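Local coordinates for cell division control protein Cdc48 (Mycobacterium smegmatis, PDB 5E7P) that probably binds and hydrolyses ATP as a Cdc48-type AAA ATPase with two nucleotide sites, each occupied by ADP, at residues A432-G437 with A462-I466; D414-I418 with H456-E460; L33-R37 with E436-R440. All blocks are in the same frame, centred on the assembly; numbering follows the deposited sequence.

In the fold
All three contacts meet around a small helical bundle formed by helices 415-420, 427-448 and 456-462, and contacts 1 and 3 both use helix 427-448, sharing Glu436 and Gly437. Contact 1 is buried and almost wholly apolar, closing the chain leaving helix 456-462 against helix 427-448. Contact 2, about 10 Å from it between centres, packs helix 415-420 on helix 456-462; leucines and an isoleucine fill its inner side, while a histidine and acidic groups occupy the partly exposed side. Contact 3 is again buried but ionic: a loop of the N-terminal domain meets the bundle through arginines and Glu436, whose carbon chain serves contact 1.

Contact 1. Residues A432-G437 with A462-I466; sequences AVVREG and ALTVI
Val433 supplies much of the apolar contact, its two methyls spread over three residues of 462-466. With CG1 anti to the backbone N (chi1 165°), CG2 lies anti to the carbonyl carbon, and the two branches diverge. CG1 rests on the methyl of Ala462, whereas CG2 touches Ile466 CG2 at 3.9 Å and Leu463 CD2 at 4.0 Å. Ile466 also spans a helical turn: its CG2 branch reaches the CB of Ala432, and its CD1 end lies against Glu436 CB.

A second group of contacts sets methyls against a backbone carbonyl and the aliphatic part of a glutamate. Ala462 CB sits 3.4 Å from Val433 O and 3.6 Å from Glu436 CG. The carbon chain of Glu436 bends at chi2 (66°), and its CG meets Val465 CG2 at 3.8 Å, the two side chains crossing at about a right angle. The carboxylate itself is engaged elsewhere, by Arg37 and Arg440.

Backbone bonds are confined to each segment. Val465 N and Ile466 N both donate to Ala462 O, at 3.1 Å and 3.0 Å, folding the chain into a compact turn that brings Val465 and Ile466 back to the helix.

The side chain of Ala432 is about 9 Å from a bound ADP, which places this contact near the first nucleotide site but outside its pocket. On helix 427-448, the end of helix 456-462 and the following loop cover one part, while Val434 and Arg435 touch helix 160-169.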
loop_
_atom_site.group_PDB
_atom_site.type_symbol
_atom_site.label_atom_id
_atom_site.label_comp_id
_atom_site.label_asym_id
_atom_site.label_seq_id
_atom_site.Cartn_x
_atom_site.Cartn_y
_atom_site.Cartn_z
ATOM N N ALA A 432 -7.596 7.240 -11.204
ATOM C CA ALA A 432 -7.048 6.564 -12.377
ATOM C C ALA A 432 -8.118 5.723 -13.069
ATOM O O ALA A 432 -8.152 5.630 -14.295
ATOM C CB ALA A 432 -5.864 5.700 -11.987
ATOM N N VAL A 433 -8.990 5.112 -12.274
ATOM C CA VAL A 433 -10.119 4.359 -12.809
ATOM C C VAL A 433 -11.005 5.262 -13.660
ATOM O O VAL A 433 -11.414 4.889 -14.759
ATOM C CB VAL A 433 -10.958 3.718 -11.679
ATOM C CG1 VAL A 433 -12.307 3.252 -12.202
ATOM C CG2 VAL A 433 -10.197 2.558 -11.044
ATOM N N VAL A 434 -11.275 6.462 -13.154
ATOM C CA VAL A 434 -12.123 7.419 -13.854
ATOM C C VAL A 434 -11.455 7.966 -15.119
ATOM O O VAL A 434 -12.109 8.124 -16.152
ATOM C CB VAL A 434 -12.557 8.572 -12.922
ATOM C CG1 VAL A 434 -13.250 9.673 -13.705
ATOM C CG2 VAL A 434 -13.472 8.046 -11.824
ATOM N N ARG A 435 -10.156 8.241 -15.041
ATOM C CA ARG A 435 -9.413 8.711 -16.209
ATOM C C ARG A 435 -9.446 7.678 -17.327
ATOM O O ARG A 435 -9.616 8.024 -18.498
ATOM C CB ARG A 435 -7.963 9.053 -15.851
ATOM C CG ARG A 435 -7.815 10.235 -14.904
ATOM C CD ARG A 435 -6.417 10.834 -14.959
ATOM N NE ARG A 435 -5.379 9.843 -14.699
ATOM C CZ ARG A 435 -4.962 9.501 -13.484
ATOM N NH1 ARG A 435 -5.499 10.070 -12.413
ATOM N NH2 ARG A 435 -4.009 8.589 -13.341
ATOM N N GLU A 436 -9.289 6.411 -16.954
ATOM C CA GLU A 436 -9.360 5.314 -17.911
ATOM C C GLU A 436 -10.767 5.213 -18.487
ATOM O O GLU A 436 -10.943 4.953 -19.676
ATOM C CB GLU A 436 -8.962 3.993 -17.248
ATOM C CG GLU A 436 -9.104 2.773 -18.144
ATOM C CD GLU A 436 -8.150 2.791 -19.325
ATOM O OE1 GLU A 436 -7.047 3.363 -19.191
ATOM O OE2 GLU A 436 -8.505 2.232 -20.388
ATOM N N GLY A 437 -11.764 5.428 -17.634
ATOM C CA GLY A 437 -13.150 5.406 -18.060
ATOM C C GLY A 437 -13.431 6.480 -19.090
ATOM O O GLY A 437 -14.254 6.295 -19.988
ATOM N N ALA A 462 -12.538 -0.353 -16.970
ATOM C CA ALA A 462 -11.334 0.247 -16.412
ATOM C C ALA A 462 -10.725 -0.653 -15.341
ATOM O O ALA A 462 -9.506 -0.701 -15.177
ATOM C CB ALA A 462 -11.647 1.620 -15.835
ATOM N N LEU A 463 -11.579 -1.368 -14.617
ATOM C CA LEU A 463 -11.129 -2.244 -13.539
ATOM C C LEU A 463 -10.277 -3.410 -14.042
ATOM O O LEU A 463 -9.569 -4.048 -13.263
ATOM C CB LEU A 463 -12.328 -2.774 -12.746
ATOM C CG LEU A 463 -13.212 -1.727 -12.066
ATOM C CD1 LEU A 463 -14.306 -2.390 -11.246
ATOM C CD2 LEU A 463 -12.378 -0.803 -11.197
ATOM N N THR A 464 -10.345 -3.686 -15.340
ATOM C CA THR A 464 -9.568 -4.778 -15.918
ATOM C C THR A 464 -8.122 -4.373 -16.209
ATOM O O THR A 464 -7.288 -5.226 -16.513
ATOM C CB THR A 464 -10.205 -5.315 -17.218
ATOM O OG1 THR A 464 -10.038 -4.355 -18.269
ATOM C CG2 THR A 464 -11.690 -5.607 -17.015
ATOM N N VAL A 465 -7.823 -3.077 -16.117
ATOM C CA VAL A 465 -6.484 -2.585 -16.452
ATOM C C VAL A 465 -5.829 -1.710 -15.379
ATOM O O VAL A 465 -4.625 -1.455 -15.434
ATOM C CB VAL A 465 -6.478 -1.809 -17.788
ATOM C CG1 VAL A 465 -6.746 -2.747 -18.954
ATOM C CG2 VAL A 465 -7.495 -0.675 -17.753
ATOM N N ILE A 466 -6.609 -1.247 -14.408
ATOM C CA ILE A 466 -6.070 -0.367 -13.373
ATOM C C ILE A 466 -5.678 -1.127 -12.109
ATOM O O ILE A 466 -6.528 -1.699 -11.427
ATOM C CB ILE A 466 -7.061 0.751 -13.000
ATOM C CG1 ILE A 466 -7.365 1.619 -14.222
ATOM C CG2 ILE A 466 -6.501 1.599 -11.867
ATOM C CD1 ILE A 466 -6.134 2.228 -14.859
#

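Contact 2. Residues D414-I418 with H456-E460; sequences DLGDI and HADLE
Asp414 and His456 bring the starts of two helical segments together, their CA atoms 6.2 Å apart, and Ile418 and Glu460 keep the backbones similarly close one turn later, at 6.8 Å. The His456 ring projects into the space between them. Its CG is anti to the backbone N (chi1 175°), which carries the ring across to the other helix, where it meets three residues. Asp417 OD2 comes up to the ring edge, near its plane and 3.1 Å from His456 CE1, with the carboxylate turned 57° from the ring. The neighbouring NE2 is poorly aligned for a hydrogen bond with OD2. Ile418 CD1 meets His456 CE1 obliquely at 3.5 Å, and Asp414 CB lies 3.7 Å from ND1. That nitrogen is hydrogen-bonded to the carbonyl oxygen of Leu413, the residue before Asp414, which occupies the N-cap position of helix 415-420, and the bond helps fix the rotation of the ring.

Helices 415-420, 427-448 and 456-462 follow one another in the chain, consistent with the small helical lid subdomain of an AAA module. Here the first and third of them pack together directly. On the inner side, Leu415 CD2 touches Leu459 CD1 at 3.6 Å, the side chains passing at an oblique angle. Ile418 CD1 reaches Leu459 CB at 3.8 Å, and Leu415 and Ile418 also rest on Leu401 of helix 394-404. Toward solvent, Glu460 extends its chain until OE2 stands 3.9 Å from Asp417 OD2, a like-charge approach which may modestly raise the proton affinity of one of them.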
loop_
_atom_site.group_PDB
_atom_site.type_symbol
_atom_site.label_atom_id
_atom_site.label_comp_id
_atom_site.label_asym_id
_atom_site.label_seq_id
_atom_site.Cartn_x
_atom_site.Cartn_y
_atom_site.Cartn_z
ATOM N N ASP A 414 -23.938 3.498 -12.012
ATOM C CA ASP A 414 -24.072 2.468 -10.981
ATOM C C ASP A 414 -22.824 2.441 -10.091
ATOM O O ASP A 414 -22.130 1.430 -9.994
ATOM C CB ASP A 414 -24.342 1.097 -11.615
ATOM C CG ASP A 414 -24.709 0.032 -10.591
ATOM O OD1 ASP A 414 -24.970 0.381 -9.420
ATOM O OD2 ASP A 414 -24.744 -1.160 -10.962
ATOM N N LEU A 415 -22.551 3.571 -9.446
ATOM C CA LEU A 415 -21.327 3.749 -8.672
ATOM C C LEU A 415 -21.230 2.845 -7.444
ATOM O O LEU A 415 -20.133 2.578 -6.949
ATOM C CB LEU A 415 -21.163 5.214 -8.267
ATOM C CG LEU A 415 -20.926 6.160 -9.444
ATOM C CD1 LEU A 415 -20.663 7.566 -8.956
ATOM C CD2 LEU A 415 -19.768 5.668 -10.295
ATOM N N GLY A 416 -22.373 2.378 -6.956
ATOM C CA GLY A 416 -22.396 1.470 -5.823
ATOM C C GLY A 416 -21.734 0.150 -6.161
ATOM O O GLY A 416 -21.043 -0.443 -5.333
ATOM N N ASP A 417 -21.944 -0.306 -7.392
ATOM C CA ASP A 417 -21.362 -1.555 -7.867
ATOM C C ASP A 417 -19.856 -1.414 -8.075
ATOM O O ASP A 417 -19.089 -2.328 -7.771
ATOM C CB ASP A 417 -22.039 -1.997 -9.166
ATOM C CG ASP A 417 -21.399 -3.233 -9.765
ATOM O OD1 ASP A 417 -21.625 -4.339 -9.231
ATOM O OD2 ASP A 417 -20.675 -3.098 -10.775
ATOM N N ILE A 418 -19.439 -0.262 -8.591
ATOM C CA ILE A 418 -18.022 0.018 -8.790
ATOM C C ILE A 418 -17.295 0.130 -7.451
ATOM O O ILE A 418 -16.177 -0.360 -7.303
ATOM C CB ILE A 418 -17.810 1.305 -9.601
ATOM C CG1 ILE A 418 -18.475 1.175 -10.971
ATOM C CG2 ILE A 418 -16.323 1.604 -9.757
ATOM C CD1 ILE A 418 -17.931 0.035 -11.803
ATOM N N HIS A 456 -21.534 2.855 -17.292
ATOM C CA HIS A 456 -21.052 1.859 -16.339
ATOM C C HIS A 456 -20.033 0.914 -16.965
ATOM O O HIS A 456 -19.108 0.454 -16.295
ATOM C CB HIS A 456 -22.217 1.051 -15.771
ATOM C CG HIS A 456 -21.792 -0.071 -14.879
ATOM N ND1 HIS A 456 -21.330 0.132 -13.597
ATOM C CD2 HIS A 456 -21.746 -1.408 -15.089
ATOM C CE1 HIS A 456 -21.024 -1.031 -13.052
ATOM N NE2 HIS A 456 -21.267 -1.983 -13.936
ATOM N N ALA A 457 -20.212 0.631 -18.252
ATOM C CA ALA A 457 -19.316 -0.260 -18.979
ATOM C C ALA A 457 -17.873 0.238 -18.948
ATOM O O ALA A 457 -16.937 -0.555 -18.845
ATOM C CB ALA A 457 -19.790 -0.423 -20.415
ATOM N N ASP A 458 -17.703 1.553 -19.028
ATOM C CA ASP A 458 -16.378 2.165 -19.055
ATOM C C ASP A 458 -15.638 1.991 -17.736
ATOM O O ASP A 458 -14.456 1.650 -17.718
ATOM C CB ASP A 458 -16.490 3.652 -19.389
ATOM C CG ASP A 458 -17.249 3.900 -20.672
ATOM O OD1 ASP A 458 -17.114 3.088 -21.612
ATOM O OD2 ASP A 458 -17.986 4.906 -20.741
ATOM N N LEU A 459 -16.338 2.236 -16.632
ATOM C CA LEU A 459 -15.741 2.111 -15.309
ATOM C C LEU A 459 -15.411 0.657 -15.001
ATOM O O LEU A 459 -14.340 0.354 -14.477
ATOM C CB LEU A 459 -16.668 2.685 -14.237
ATOM C CG LEU A 459 -17.020 4.166 -14.384
ATOM C CD1 LEU A 459 -17.772 4.659 -13.162
ATOM C CD2 LEU A 459 -15.773 5.004 -14.619
ATOM N N GLU A 460 -16.334 -0.239 -15.333
ATOM C CA GLU A 460 -16.117 -1.664 -15.122
ATOM C C GLU A 460 -14.992 -2.181 -16.011
ATOM O O GLU A 460 -14.208 -3.038 -15.601
ATOM C CB GLU A 460 -17.403 -2.452 -15.376
ATOM C CG GLU A 460 -17.256 -3.951 -15.183
ATOM C CD GLU A 460 -18.592 -4.658 -15.074
ATOM O OE1 GLU A 460 -19.136 -5.073 -16.121
ATOM O OE2 GLU A 460 -19.098 -4.791 -13.938
#

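Contact 3. Residues L33-R37 with E436-R440; sequences LDSRR and EGALR
Arg37 reaches across to Glu436, which it shares with Arg440 in a three-residue salt-bridge network that joins the Cdc48-type N-terminal domain to helix 427-448. Arg37 NE donates to both carboxylate oxygens of Glu436: to OE1 at 3.1 Å, with an N-H...O angle of 162°, and to OE2 at 2.8 Å by a more bent path. Both oxygens are met on the syn side, from well out of the carboxylate plane. The guanidinium and carboxylate planes are 72° apart, so the pair is not a flat, two-pronged one; NH2 adds only a weak bond to OE2.

From within its own helix, Arg440 NE approaches Glu436 OE2 on the anti lone pair, nearly straight at 164° over 3.3 Å. OE2 thus receives bonds from NE of two arginines, a grip that probably favours the ionised carboxylate in this buried setting. The bend of Arg440 at chi2 turns its guanidinium toward the N-terminal loop, where Leu33 CB lies over the centre of one face, 4.0 Å from CZ.

Farther out, the loop between strands 22-28 and 39-42 holds Arg37 in position. Arg37 NH1 is hydrogen-bonded to Ala32 O and more weakly to Ser35 O, while the side chain runs extended from CG to NE to reach the helix. Asp34 is paired with Arg41, and Arg36 with Asp86, so the neighbouring charges of the loop are paired within the N-terminal domain. Above the Arg37 guanidinium, toward its rim, the carbonyl oxygen Leu33 O lies 3.2 Å from NH1, at an angle too poor for a hydrogen bond.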
loop_
_atom_site.group_PDB
_atom_site.type_symbol
_atom_site.label_atom_id
_atom_site.label_comp_id
_atom_site.label_asym_id
_atom_site.label_seq_id
_atom_site.Cartn_x
_atom_site.Cartn_y
_atom_site.Cartn_z
ATOM N N LEU A 33 -7.837 -1.139 -26.227
ATOM C CA LEU A 33 -8.239 -0.716 -24.889
ATOM C C LEU A 33 -7.523 -1.514 -23.803
ATOM O O LEU A 33 -7.679 -1.240 -22.614
ATOM C CB LEU A 33 -9.754 -0.845 -24.722
ATOM C CG LEU A 33 -10.609 0.043 -25.627
ATOM C CD1 LEU A 33 -12.086 -0.183 -25.353
ATOM C CD2 LEU A 33 -10.242 1.507 -25.439
ATOM N N ASP A 34 -6.737 -2.501 -24.218
ATOM C CA ASP A 34 -6.022 -3.352 -23.280
ATOM C C ASP A 34 -4.518 -3.158 -23.445
ATOM O O ASP A 34 -3.720 -3.681 -22.664
ATOM C CB ASP A 34 -6.394 -4.819 -23.521
ATOM C CG ASP A 34 -6.289 -5.664 -22.265
ATOM O OD1 ASP A 34 -6.647 -5.165 -21.177
ATOM O OD2 ASP A 34 -5.853 -6.831 -22.366
ATOM N N SER A 35 -4.141 -2.390 -24.461
ATOM C CA SER A 35 -2.741 -2.242 -24.834
ATOM C C SER A 35 -2.142 -0.921 -24.365
ATOM O O SER A 35 -2.862 0.050 -24.130
ATOM C CB SER A 35 -2.582 -2.374 -26.352
ATOM O OG SER A 35 -3.313 -1.368 -27.032
ATOM N N ARG A 36 -0.819 -0.905 -24.234
ATOM C CA ARG A 36 -0.073 0.295 -23.864
ATOM C C ARG A 36 -0.491 0.844 -22.501
ATOM O O ARG A 36 -0.555 2.057 -22.299
ATOM C CB ARG A 36 -0.194 1.365 -24.957
ATOM C CG ARG A 36 1.120 2.050 -25.289
ATOM C CD ARG A 36 0.994 2.985 -26.485
ATOM N NE ARG A 36 0.958 2.262 -27.753
ATOM C CZ ARG A 36 1.016 2.845 -28.946
ATOM N NH1 ARG A 36 1.116 4.165 -29.035
ATOM N NH2 ARG A 36 0.978 2.111 -30.050
ATOM N N ARG A 37 -0.772 -0.062 -21.570
ATOM C CA ARG A 37 -1.162 0.313 -20.214
ATOM C C ARG A 37 -0.296 -0.393 -19.173
ATOM O O ARG A 37 -0.572 -0.331 -17.975
ATOM C CB ARG A 37 -2.641 -0.003 -19.975
ATOM C CG ARG A 37 -3.596 0.950 -20.676
ATOM C CD ARG A 37 -5.011 0.399 -20.708
ATOM N NE ARG A 37 -5.963 1.367 -21.247
ATOM C CZ ARG A 37 -6.169 1.574 -22.545
ATOM N NH1 ARG A 37 -5.482 0.886 -23.446
ATOM N NH2 ARG A 37 -7.058 2.474 -22.945
ATOM N N GLU A 436 -9.289 6.411 -16.954
ATOM C CA GLU A 436 -9.360 5.314 -17.911
ATOM C C GLU A 436 -10.767 5.213 -18.487
ATOM O O GLU A 436 -10.943 4.953 -19.676
ATOM C CB GLU A 436 -8.962 3.993 -17.248
ATOM C CG GLU A 436 -9.104 2.773 -18.144
ATOM C CD GLU A 436 -8.150 2.791 -19.325
ATOM O OE1 GLU A 436 -7.047 3.363 -19.191
ATOM O OE2 GLU A 436 -8.505 2.232 -20.388
ATOM N N GLY A 437 -11.764 5.428 -17.634
ATOM C CA GLY A 437 -13.150 5.406 -18.060
ATOM C C GLY A 437 -13.431 6.480 -19.090
ATOM O O GLY A 437 -14.254 6.295 -19.988
ATOM N N ALA A 438 -12.737 7.606 -18.961
ATOM C CA ALA A 438 -12.882 8.711 -19.902
ATOM C C ALA A 438 -12.279 8.361 -21.257
ATOM O O ALA A 438 -12.718 8.864 -22.289
ATOM C CB ALA A 438 -12.243 9.973 -19.345
ATOM N N LEU A 439 -11.270 7.496 -21.244
ATOM C CA LEU A 439 -10.631 7.048 -22.476
ATOM C C LEU A 439 -11.521 6.064 -23.224
ATOM O O LEU A 439 -11.613 6.103 -24.450
ATOM C CB LEU A 439 -9.275 6.405 -22.177
ATOM C CG LEU A 439 -8.217 7.314 -21.551
ATOM C CD1 LEU A 439 -6.915 6.553 -21.338
ATOM C CD2 LEU A 439 -7.990 8.546 -22.412
ATOM N N ARG A 440 -12.173 5.181 -22.477
ATOM C CA ARG A 440 -13.083 4.207 -23.065
ATOM C C ARG A 440 -14.299 4.908 -23.660
ATOM O O ARG A 440 -14.844 4.475 -24.677
ATOM C CB ARG A 440 -13.517 3.183 -22.017
ATOM C CG ARG A 440 -12.355 2.575 -21.254
ATOM C CD ARG A 440 -12.504 1.076 -21.103
ATOM N NE ARG A 440 -11.226 0.442 -20.800
ATOM C CZ ARG A 440 -10.997 -0.862 -20.900
ATOM N NH1 ARG A 440 -11.964 -1.677 -21.297
ATOM N NH2 ARG A 440 -9.800 -1.351 -20.608
#